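Long-range contact in aldo-keto Reductase, OXIDOREDUCTASE (Salmonella typhimurium, PDB 5T79), which binds NADPH and, as an aldo-keto reductase, probably reduces aldehydes such as 3-hydroxybutanal, which gives 1,3-butanediol: residues 169-181 and 202-216. Residues are numbered along the deposited sequence; the frame is centred on the assembly and turned at random. Where two conformers were deposited one is given.
With NDP (NADPH dihydro-nicotinamide-adenine-dinucleotide phosphate), chain E.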
ATOM      1  N   ASN A 169       3.327   8.285  -5.038  1.00 11.66           N
ATOM      2  CA  ASN A 169       3.527   8.612  -6.460  1.00 12.52           C
ATOM      3  C   ASN A 169       4.413   9.840  -6.703  1.00 18.33           C
ATOM      4  O   ASN A 169       4.356  10.431  -7.784  1.00 18.60           O
ATOM      5  CB  ASN A 169       2.166   8.821  -7.155  1.00 13.15           C
ATOM      6  CG  ASN A 169       1.290   7.599  -7.075  1.00 24.22           C
ATOM      7  OD1 ASN A 169       1.686   6.508  -7.481  1.00 18.54           O
ATOM      8  ND2 ASN A 169       0.118   7.734  -6.490  1.00 17.48           N
ATOM      9  N   TYR A 170       5.264  10.198  -5.731  1.00 13.89           N
ATOM     10  CA  TYR A 170       6.163  11.329  -5.907  1.00 13.74           C
ATOM     11  C   TYR A 170       7.456  10.880  -6.601  1.00 18.74           C
ATOM     12  O   TYR A 170       8.127   9.988  -6.080  1.00 18.29           O
ATOM     13  CB  TYR A 170       6.510  11.948  -4.534  1.00 14.52           C
ATOM     14  CG  TYR A 170       5.607  13.076  -4.077  1.00 14.92           C
ATOM     15  CD1 TYR A 170       4.226  12.892  -3.954  1.00 14.17           C
ATOM     16  CD2 TYR A 170       6.140  14.290  -3.662  1.00 17.52           C
ATOM     17  CE1 TYR A 170       3.397  13.917  -3.492  1.00 13.87           C
ATOM     18  CE2 TYR A 170       5.322  15.323  -3.199  1.00 17.92           C
ATOM     19  CZ  TYR A 170       3.955  15.132  -3.115  1.00 20.08           C
ATOM     20  OH  TYR A 170       3.195  16.187  -2.676  1.00 16.64           O
ATOM     21  N   PRO A 171       7.864  11.500  -7.731  1.00 17.27           N
ATOM     22  CA  PRO A 171       9.168  11.145  -8.336  1.00 17.19           C
ATOM     23  C   PRO A 171      10.286  11.502  -7.361  1.00 19.95           C
ATOM     24  O   PRO A 171      10.042  12.296  -6.446  1.00 18.06           O
ATOM     25  CB  PRO A 171       9.229  12.013  -9.607  1.00 20.23           C
ATOM     26  CG  PRO A 171       7.824  12.482  -9.833  1.00 25.05           C
ATOM     27  CD  PRO A 171       7.212  12.596  -8.473  1.00 19.16           C
ATOM     28  N   ALA A 172      11.496  10.947  -7.548  1.00 16.57           N
ATOM     29  CA  ALA A 172      12.616  11.166  -6.619  1.00 17.84           C
ATOM     30  C   ALA A 172      12.939  12.655  -6.307  1.00 22.13           C
ATOM     31  O   ALA A 172      13.207  12.964  -5.144  1.00 21.14           O
ATOM     32  CB  ALA A 172      13.871  10.483  -7.137  1.00 19.10           C
ATOM     33  N   ASP A 173      12.926  13.533  -7.329  0.59 20.45           N
ATOM     34  CA  ASP A 173      13.240  14.956  -7.194  0.59 21.42           C
ATOM     35  C   ASP A 173      12.212  15.666  -6.292  0.59 23.56           C
ATOM     36  O   ASP A 173      12.597  16.412  -5.383  0.59 22.34           O
ATOM     37  CB  ASP A 173      13.368  15.644  -8.582  0.59 24.56           C
ATOM     38  CG  ASP A 173      12.111  15.863  -9.434  0.59 36.56           C
ATOM     39  OD1 ASP A 173      11.140  15.062  -9.306  0.59 32.92           O
ATOM     40  OD2 ASP A 173      12.116  16.806 -10.265  0.59 45.71           O
ATOM     41  N   LEU A 174      10.923  15.383  -6.500  1.00 19.06           N
ATOM     42  CA  LEU A 174       9.853  15.991  -5.692  1.00 19.12           C
ATOM     43  C   LEU A 174       9.809  15.353  -4.306  1.00 19.45           C
ATOM     44  O   LEU A 174       9.568  16.056  -3.323  1.00 17.31           O
ATOM     45  CB  LEU A 174       8.509  15.880  -6.385  1.00 19.86           C
ATOM     46  CG  LEU A 174       7.456  16.866  -5.858  1.00 26.62           C
ATOM     47  CD1 LEU A 174       7.773  18.303  -6.298  1.00 27.66           C
ATOM     48  CD2 LEU A 174       6.082  16.473  -6.350  1.00 30.58           C
ATOM     49  N   ALA A 175      10.068  14.024  -4.219  1.00 15.83           N
ATOM     50  CA  ALA A 175      10.103  13.330  -2.925  1.00 14.70           C
ATOM     51  C   ALA A 175      11.192  13.961  -2.029  1.00 18.01           C
ATOM     52  O   ALA A 175      10.924  14.211  -0.853  1.00 15.67           O
ATOM     53  CB  ALA A 175      10.353  11.836  -3.123  1.00 15.54           C
ATOM     54  N   ARG A 176      12.397  14.264  -2.600  0.67 14.57           N
ATOM     55  CA  ARG A 176      13.468  14.912  -1.840  0.67 15.04           C
ATOM     56  C   ARG A 176      12.974  16.243  -1.245  0.67 19.66           C
ATOM     57  O   ARG A 176      13.136  16.479  -0.046  0.67 18.59           O
ATOM     58  CB  ARG A 176      14.711  15.154  -2.725  0.67 13.49           C
ATOM     59  CG  ARG A 176      15.894  15.717  -1.945  0.67 18.04           C
ATOM     60  CD  ARG A 176      17.106  16.027  -2.818  0.67 18.74           C
ATOM     61  NE  ARG A 176      17.655  14.840  -3.492  0.67 21.53           N
ATOM     62  CZ  ARG A 176      18.517  13.984  -2.947  0.67 35.71           C
ATOM     63  NH1 ARG A 176      18.928  14.147  -1.695  0.67 26.11           N
ATOM     64  NH2 ARG A 176      18.949  12.940  -3.641  0.67 27.85           N
ATOM     65  N   GLN A 177      12.370  17.101  -2.086  1.00 17.47           N
ATOM     66  CA  GLN A 177      11.877  18.427  -1.666  1.00 16.93           C
ATOM     67  C   GLN A 177      10.841  18.311  -0.557  1.00 19.22           C
ATOM     68  O   GLN A 177      10.932  19.037   0.435  1.00 18.69           O
ATOM     69  CB  GLN A 177      11.249  19.174  -2.840  1.00 19.04           C
ATOM     70  CG  GLN A 177      12.182  19.561  -3.968  1.00 33.51           C
ATOM     71  CD  GLN A 177      11.337  20.118  -5.090  1.00 44.48           C
ATOM     72  OE1 GLN A 177      10.447  20.944  -4.864  1.00 36.45           O
ATOM     73  NE2 GLN A 177      11.512  19.596  -6.299  1.00 33.38           N
ATOM     74  N   ALA A 178       9.872  17.366  -0.714  1.00 15.98           N
ATOM     75  CA  ALA A 178       8.796  17.126   0.252  1.00 14.38           C
ATOM     76  C   ALA A 178       9.354  16.639   1.595  1.00 18.62           C
ATOM     77  O   ALA A 178       8.955  17.141   2.653  1.00 18.00           O
ATOM     78  CB  ALA A 178       7.809  16.118  -0.313  1.00 14.50           C
ATOM     79  N   ILE A 179      10.300  15.677   1.548  1.00 15.79           N
ATOM     80  CA  ILE A 179      10.928  15.122   2.759  1.00 14.65           C
ATOM     81  C   ILE A 179      11.681  16.240   3.511  1.00 18.54           C
ATOM     82  O   ILE A 179      11.560  16.359   4.738  1.00 17.48           O
ATOM     83  CB  ILE A 179      11.847  13.925   2.388  1.00 16.58           C
ATOM     84  CG1 ILE A 179      10.970  12.706   1.991  1.00 16.36           C
ATOM     85  CG2 ILE A 179      12.821  13.563   3.541  1.00 17.24           C
ATOM     86  CD1 ILE A 179      11.778  11.576   1.165  1.00 21.47           C
ATOM     87  N   ASP A 180      12.457  17.060   2.774  1.00 17.22           N
ATOM     88  CA  ASP A 180      13.224  18.137   3.416  1.00 17.50           C
ATOM     89  C   ASP A 180      12.305  19.206   4.049  1.00 20.19           C
ATOM     90  O   ASP A 180      12.621  19.707   5.127  1.00 19.80           O
ATOM     91  CB  ASP A 180      14.186  18.775   2.410  1.00 19.81           C
ATOM     92  CG  ASP A 180      15.364  17.879   2.011  1.00 27.79           C
ATOM     93  OD1 ASP A 180      15.605  16.861   2.699  1.00 26.10           O
ATOM     94  OD2 ASP A 180      16.055  18.215   1.038  1.00 26.97           O
ATOM     95  N   ILE A 181      11.179  19.540   3.393  1.00 17.20           N
ATOM     96  CA  ILE A 181      10.209  20.520   3.911  1.00 17.55           C
ATOM     97  C   ILE A 181       9.586  19.985   5.210  1.00 20.31           C
ATOM     98  O   ILE A 181       9.537  20.714   6.199  1.00 20.50           O
ATOM     99  CB  ILE A 181       9.129  20.911   2.857  1.00 20.01           C
ATOM    100  CG1 ILE A 181       9.750  21.798   1.739  1.00 20.81           C
ATOM    101  CG2 ILE A 181       7.939  21.647   3.513  1.00 22.19           C
ATOM    102  CD1 ILE A 181       8.893  21.878   0.451  1.00 23.19           C
ATOM    103  N   TRP A 202      10.634   1.832 -11.969  1.00 18.44           N
ATOM    104  CA  TRP A 202      11.095   3.224 -11.913  1.00 18.72           C
ATOM    105  C   TRP A 202      11.773   3.608 -10.578  1.00 21.89           C
ATOM    106  O   TRP A 202      12.700   4.410 -10.605  1.00 23.58           O
ATOM    107  CB  TRP A 202       9.956   4.218 -12.225  1.00 17.56           C
ATOM    108  CG  TRP A 202       8.969   4.427 -11.109  1.00 17.21           C
ATOM    109  CD1 TRP A 202       7.816   3.726 -10.892  1.00 19.19           C
ATOM    110  CD2 TRP A 202       9.013   5.452 -10.104  1.00 16.38           C
ATOM    111  NE1 TRP A 202       7.156   4.228  -9.800  1.00 17.74           N
ATOM    112  CE2 TRP A 202       7.875   5.279  -9.284  1.00 19.24           C
ATOM    113  CE3 TRP A 202       9.931   6.475  -9.787  1.00 17.64           C
ATOM    114  CZ2 TRP A 202       7.616   6.099  -8.179  1.00 17.96           C
ATOM    115  CZ3 TRP A 202       9.690   7.266  -8.673  1.00 18.48           C
ATOM    116  CH2 TRP A 202       8.540   7.080  -7.884  1.00 18.27           C
ATOM    117  N   VAL A 203      11.333   3.046  -9.436  1.00 17.50           N
ATOM    118  CA  VAL A 203      11.900   3.397  -8.105  1.00 16.23           C
ATOM    119  C   VAL A 203      13.381   3.018  -8.022  1.00 19.50           C
ATOM    120  O   VAL A 203      14.080   3.551  -7.166  1.00 16.92           O
ATOM    121  CB  VAL A 203      11.135   2.784  -6.906  1.00 17.39           C
ATOM    122  CG1 VAL A 203       9.691   3.234  -6.885  1.00 16.88           C
ATOM    123  CG2 VAL A 203      11.223   1.255  -6.892  1.00 17.11           C
ATOM    124  N   GLU A 204      13.849   2.069  -8.884  1.00 18.67           N
ATOM    125  CA  GLU A 204      15.254   1.642  -8.888  1.00 18.74           C
ATOM    126  C   GLU A 204      16.157   2.671  -9.568  1.00 24.59           C
ATOM    127  O   GLU A 204      17.381   2.487  -9.562  1.00 25.42           O
ATOM    128  CB  GLU A 204      15.420   0.274  -9.565  1.00 20.06           C
ATOM    129  CG  GLU A 204      14.639  -0.851  -8.899  1.00 19.24           C
ATOM    130  CD  GLU A 204      14.820  -2.183  -9.602  1.00 28.53           C
ATOM    131  OE1 GLU A 204      15.564  -2.233 -10.605  1.00 28.45           O
ATOM    132  OE2 GLU A 204      14.158  -3.162  -9.199  1.00 21.92           O
ATOM    133  N   ASP A 205      15.583   3.778 -10.100  1.00 21.55           N
ATOM    134  CA  ASP A 205      16.375   4.828 -10.754  1.00 22.98           C
ATOM    135  C   ASP A 205      16.764   5.970  -9.800  1.00 25.87           C
ATOM    136  O   ASP A 205      17.192   7.024 -10.264  1.00 26.37           O
ATOM    137  CB  ASP A 205      15.639   5.413 -11.978  1.00 25.65           C
ATOM    138  CG  ASP A 205      15.287   4.417 -13.077  1.00 35.53           C
ATOM    139  OD1 ASP A 205      15.971   3.378 -13.181  1.00 36.12           O
ATOM    140  OD2 ASP A 205      14.337   4.689 -13.840  1.00 41.98           O
ATOM    141  N   GLY A 206      16.660   5.756  -8.496  1.00 21.19           N
ATOM    142  CA  GLY A 206      17.033   6.794  -7.540  1.00 19.83           C
ATOM    143  C   GLY A 206      16.159   6.918  -6.315  1.00 20.93           C
ATOM    144  O   GLY A 206      16.656   7.276  -5.244  1.00 20.38           O
ATOM    145  N   LEU A 207      14.861   6.635  -6.435  1.00 15.58           N
ATOM    146  CA  LEU A 207      13.989   6.806  -5.268  1.00 13.89           C
ATOM    147  C   LEU A 207      14.369   5.916  -4.088  1.00 18.85           C
ATOM    148  O   LEU A 207      14.466   6.428  -2.971  1.00 19.32           O
ATOM    149  CB  LEU A 207      12.510   6.576  -5.619  1.00 12.83           C
ATOM    150  CG  LEU A 207      11.556   6.868  -4.463  1.00 15.30           C
ATOM    151  CD1 LEU A 207      11.328   8.371  -4.297  1.00 15.70           C
ATOM    152  CD2 LEU A 207      10.226   6.139  -4.644  1.00 14.11           C
ATOM    153  N   LEU A 208      14.603   4.603  -4.306  1.00 17.69           N
ATOM    154  CA  LEU A 208      14.902   3.715  -3.158  1.00 17.11           C
ATOM    155  C   LEU A 208      16.184   4.145  -2.438  1.00 20.46           C
ATOM    156  O   LEU A 208      16.214   4.136  -1.203  1.00 20.48           O
ATOM    157  CB  LEU A 208      14.967   2.235  -3.567  1.00 17.08           C
ATOM    158  CG  LEU A 208      13.651   1.598  -4.092  1.00 19.51           C
ATOM    159  CD1 LEU A 208      13.815   0.104  -4.283  1.00 19.45           C
ATOM    160  CD2 LEU A 208      12.441   1.880  -3.158  1.00 20.32           C
ATOM    161  N   ALA A 209      17.196   4.597  -3.196  1.00 17.88           N
ATOM    162  CA  ALA A 209      18.466   5.095  -2.640  1.00 18.62           C
ATOM    163  C   ALA A 209      18.208   6.364  -1.838  1.00 21.33           C
ATOM    164  O   ALA A 209      18.709   6.501  -0.718  1.00 22.15           O
ATOM    165  CB  ALA A 209      19.472   5.361  -3.762  1.00 21.04           C
ATOM    166  N   LEU A 210      17.371   7.274  -2.375  1.00 18.42           N
ATOM    167  CA  LEU A 210      17.019   8.506  -1.667  1.00 17.01           C
ATOM    168  C   LEU A 210      16.283   8.200  -0.337  1.00 19.10           C
ATOM    169  O   LEU A 210      16.585   8.812   0.686  1.00 17.64           O
ATOM    170  CB  LEU A 210      16.123   9.392  -2.559  1.00 16.80           C
ATOM    171  CG  LEU A 210      15.357  10.547  -1.850  1.00 19.83           C
ATOM    172  CD1 LEU A 210      16.300  11.696  -1.496  1.00 21.22           C
ATOM    173  CD2 LEU A 210      14.214  11.055  -2.715  1.00 18.48           C
ATOM    174  N   LEU A 211      15.300   7.290  -0.364  1.00 15.89           N
ATOM    175  CA  LEU A 211      14.535   6.997   0.854  1.00 14.51           C
ATOM    176  C   LEU A 211      15.435   6.368   1.930  1.00 18.70           C
ATOM    177  O   LEU A 211      15.347   6.744   3.107  1.00 17.35           O
ATOM    178  CB  LEU A 211      13.323   6.109   0.533  1.00 13.48           C
ATOM    179  CG  LEU A 211      12.318   6.678  -0.477  1.00 15.47           C
ATOM    180  CD1 LEU A 211      11.198   5.660  -0.773  1.00 14.56           C
ATOM    181  CD2 LEU A 211      11.728   8.015  -0.016  1.00 16.44           C
ATOM    182  N   GLN A 212      16.337   5.496   1.519  1.00 16.92           N
ATOM    183  CA  GLN A 212      17.263   4.881   2.447  1.00 17.41           C
ATOM    184  C   GLN A 212      18.139   5.962   3.077  1.00 22.96           C
ATOM    185  O   GLN A 212      18.383   5.964   4.260  1.00 22.42           O
ATOM    186  CB  GLN A 212      18.136   3.881   1.700  1.00 19.57           C
ATOM    187  CG  GLN A 212      19.389   3.477   2.443  1.00 34.27           C
ATOM    188  CD  GLN A 212      19.102   2.531   3.570  1.00 55.51           C
ATOM    189  OE1 GLN A 212      18.125   1.799   3.532  1.00 53.19           O
ATOM    190  NE2 GLN A 212      19.962   2.527   4.580  1.00 47.30           N
ATOM    191  N   GLU A 213      18.819   7.022   2.209  1.00 22.22           N
ATOM    192  CA  GLU A 213      19.490   8.213   2.687  1.00 23.21           C
ATOM    193  C   GLU A 213      18.729   8.891   3.831  1.00 24.01           C
ATOM    194  O   GLU A 213      19.321   9.319   4.805  1.00 21.38           O
ATOM    195  CB  GLU A 213      19.610   9.182   1.522  1.00 25.65           C
ATOM    196  CG  GLU A 213      20.354  10.459   1.834  1.00 40.19           C
ATOM    197  CD  GLU A 213      20.486  11.366   0.627  1.00 61.92           C
ATOM    198  OE1 GLU A 213      19.969  11.040  -0.465  1.00 31.40           O
ATOM    199  OE2 GLU A 213      21.121  12.422   0.800  1.00 63.10           O
ATOM    200  N   LYS A 214      17.439   9.204   3.406  1.00 19.62           N
ATOM    201  CA  LYS A 214      16.637  10.099   4.241  1.00 19.03           C
ATOM    202  C   LYS A 214      15.952   9.452   5.451  1.00 21.69           C
ATOM    203  O   LYS A 214      15.354  10.138   6.268  1.00 19.84           O
ATOM    204  CB  LYS A 214      15.596  10.825   3.390  1.00 18.94           C
ATOM    205  CG  LYS A 214      16.165  11.750   2.334  1.00 25.91           C
ATOM    206  CD  LYS A 214      16.829  12.975   2.940  1.00 28.34           C
ATOM    207  CE  LYS A 214      17.192  13.992   1.868  1.00 32.11           C
ATOM    208  NZ  LYS A 214      17.767  15.242   2.427  1.00 25.23           N
ATOM    209  N   GLY A 215      16.047   8.135   5.542  1.00 17.71           N
ATOM    210  CA  GLY A 215      15.421   7.371   6.609  1.00 17.03           C
ATOM    211  C   GLY A 215      13.919   7.303   6.482  1.00 17.84           C
ATOM    212  O   GLY A 215      13.209   7.302   7.492  1.00 15.63           O
ATOM    213  N   VAL A 216      13.422   7.220   5.233  1.00 14.75           N
ATOM    214  CA  VAL A 216      11.983   7.156   4.935  1.00 13.35           C
ATOM    215  C   VAL A 216      11.657   5.733   4.457  1.00 16.27           C
ATOM    216  O   VAL A 216      12.396   5.164   3.654  1.00 15.90           O
ATOM    217  CB  VAL A 216      11.553   8.247   3.911  1.00 15.92           C
ATOM    218  CG1 VAL A 216      10.066   8.126   3.542  1.00 14.86           C
ATOM    219  CG2 VAL A 216      11.836   9.655   4.463  1.00 16.52           C
TER
HETATM  220  PA  NDP E 404      -2.057  -6.334  -6.604  0.57 25.60           P
HETATM  221  O1A NDP E 404      -1.553  -7.115  -5.428  0.57 23.10           O
HETATM  222  O2A NDP E 404      -1.218  -5.796  -7.673  0.57  3.00           O
HETATM  223  O5B NDP E 404      -3.217  -7.133  -7.383  0.57 30.54           O
HETATM  224  C5B NDP E 404      -4.388  -7.404  -6.589  0.57 33.61           C
HETATM  225  C4B NDP E 404      -5.428  -8.141  -7.387  0.57 36.76           C
HETATM  226  O4B NDP E 404      -4.805  -9.236  -8.096  0.57 36.96           O
HETATM  227  C3B NDP E 404      -6.535  -8.752  -6.530  0.57 37.02           C
HETATM  228  O3B NDP E 404      -7.642  -7.858  -6.437  0.57 36.15           O
HETATM  229  C2B NDP E 404      -6.866 -10.051  -7.253  0.57 37.50           C
HETATM  230  O2B NDP E 404      -7.852  -9.839  -8.286  0.57 39.95           O
HETATM  231  C1B NDP E 404      -5.534 -10.432  -7.902  0.57 37.87           C
HETATM  232  N9A NDP E 404      -4.712 -11.348  -7.117  0.57 36.26           N
HETATM  233  C8A NDP E 404      -4.003 -11.074  -5.977  0.57 35.68           C
HETATM  234  N7A NDP E 404      -3.346 -12.103  -5.496  0.57 35.76           N
HETATM  235  C5A NDP E 404      -3.650 -13.128  -6.378  0.57 35.69           C
HETATM  236  C6A NDP E 404      -3.319 -14.499  -6.393  0.57 35.32           C
HETATM  237  N6A NDP E 404      -2.461 -15.067  -5.539  0.57 34.12           N
HETATM  238  N1A NDP E 404      -3.862 -15.263  -7.368  0.57 34.99           N
HETATM  239  C2A NDP E 404      -4.635 -14.680  -8.291  0.57 36.80           C
HETATM  240  N3A NDP E 404      -4.996 -13.398  -8.393  0.57 38.18           N
HETATM  241  C4A NDP E 404      -4.485 -12.674  -7.387  0.57 37.05           C
HETATM  242  O3  NDP E 404      -2.685  -5.120  -5.798  0.57 26.24           O
HETATM  243  PN  NDP E 404      -3.379  -3.826  -6.432  0.57 27.93           P
HETATM  244  O1N NDP E 404      -4.806  -4.203  -6.268  0.57 32.48           O
HETATM  245  O2N NDP E 404      -2.843  -3.461  -7.808  0.57 32.86           O
HETATM  246  O5D NDP E 404      -2.993  -2.504  -5.568  0.57 32.03           O
HETATM  247  C5D NDP E 404      -2.381  -2.739  -4.271  0.57 28.76           C
HETATM  248  C4D NDP E 404      -2.859  -1.724  -3.258  0.57 27.17           C
HETATM  249  O4D NDP E 404      -2.130  -0.497  -3.447  0.57 30.19           O
HETATM  250  C3D NDP E 404      -4.323  -1.329  -3.322  0.57 24.81           C
HETATM  251  O3D NDP E 404      -5.132  -2.289  -2.660  0.57 29.20           O
HETATM  252  C2D NDP E 404      -4.317   0.080  -2.712  0.57 22.73           C
HETATM  253  O2D NDP E 404      -4.480   0.192  -1.299  0.57  8.02           O
HETATM  254  C1D NDP E 404      -2.953   0.615  -3.158  0.57 29.37           C
HETATM  255  N1N NDP E 404      -3.010   1.425  -4.392  0.57 30.84           N
HETATM  256  C2N NDP E 404      -2.553   2.739  -4.295  0.57 32.00           C
HETATM  257  C3N NDP E 404      -2.545   3.582  -5.342  0.57 30.12           C
HETATM  258  C7N NDP E 404      -1.779   4.873  -5.233  0.57 24.57           C
HETATM  259  O7N NDP E 404      -1.867   5.631  -6.210  0.57 23.96           O
HETATM  260  N7N NDP E 404      -1.092   5.196  -4.136  0.57 15.11           N
HETATM  261  C4N NDP E 404      -3.260   3.200  -6.611  0.57 33.01           C
HETATM  262  C5N NDP E 404      -3.470   1.727  -6.710  0.57 32.96           C
HETATM  263  C6N NDP E 404      -3.380   0.921  -5.671  0.57 30.65           C
HETATM  264  P2B NDP E 404      -9.173 -10.723  -8.624  0.57 40.57           P
HETATM  265  O1X NDP E 404     -10.481 -10.041  -8.475  0.57 40.60           O
HETATM  266  O2X NDP E 404      -8.874 -11.140 -10.058  0.57 42.73           O
HETATM  267  O3X NDP E 404      -9.029 -11.966  -7.753  0.57 41.55           O
HETATM  268  O   HOH W   1      18.411  17.267   0.045  1.00 40.00           O
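In the conformer described, the Arg176 guanidinium carries Leu210 CD1 over the centre of one face, 3.5 Å from Arg176 CZ, and meets the Glu213 carboxylate at its edge. Their planes stand 61° apart and Arg176 NH1 lies 3.5 Å from Glu213 OE1, evidence for a long, tentative salt bridge with steeply inclined planes, not a coplanar two-point pair. The Trp202 indole has Val203 CG1 over one face, while its edge meets Tyr170 O and Ala172 N, with Trp202 CH2 3.4 Å from Tyr170 O. That carbonyl also accepts a hydrogen bond from His192. Bent at chi2 (-69°), Lys214 lays CB and CG against Ile179 CG2 and delivers NZ to the syn lone pair of Asp180 OD1, 2.7 Å away; a water bridges Lys214 NZ and Asp180 OD2. Deeper in, Ile179 CD1 touches both Leu211 CD2 and Val216 CG2, 3.8 Å from each, and Ala175 CB packs on Leu207 CD1. Ala175, Leu207 and Leu211 all touch His192 of strand 191-193. The axes of 172-181 and 207-214 run nearly parallel, 15° apart and 9.9 Å at closest approach. Ahead of helix 172-181, Asn169 ND2 donates to NDP O7N. Adjacent helices outside parallel strands, with cofactor bound at the strands' C-terminal ends, are characteristic of the aldo-keto reductase TIM barrel.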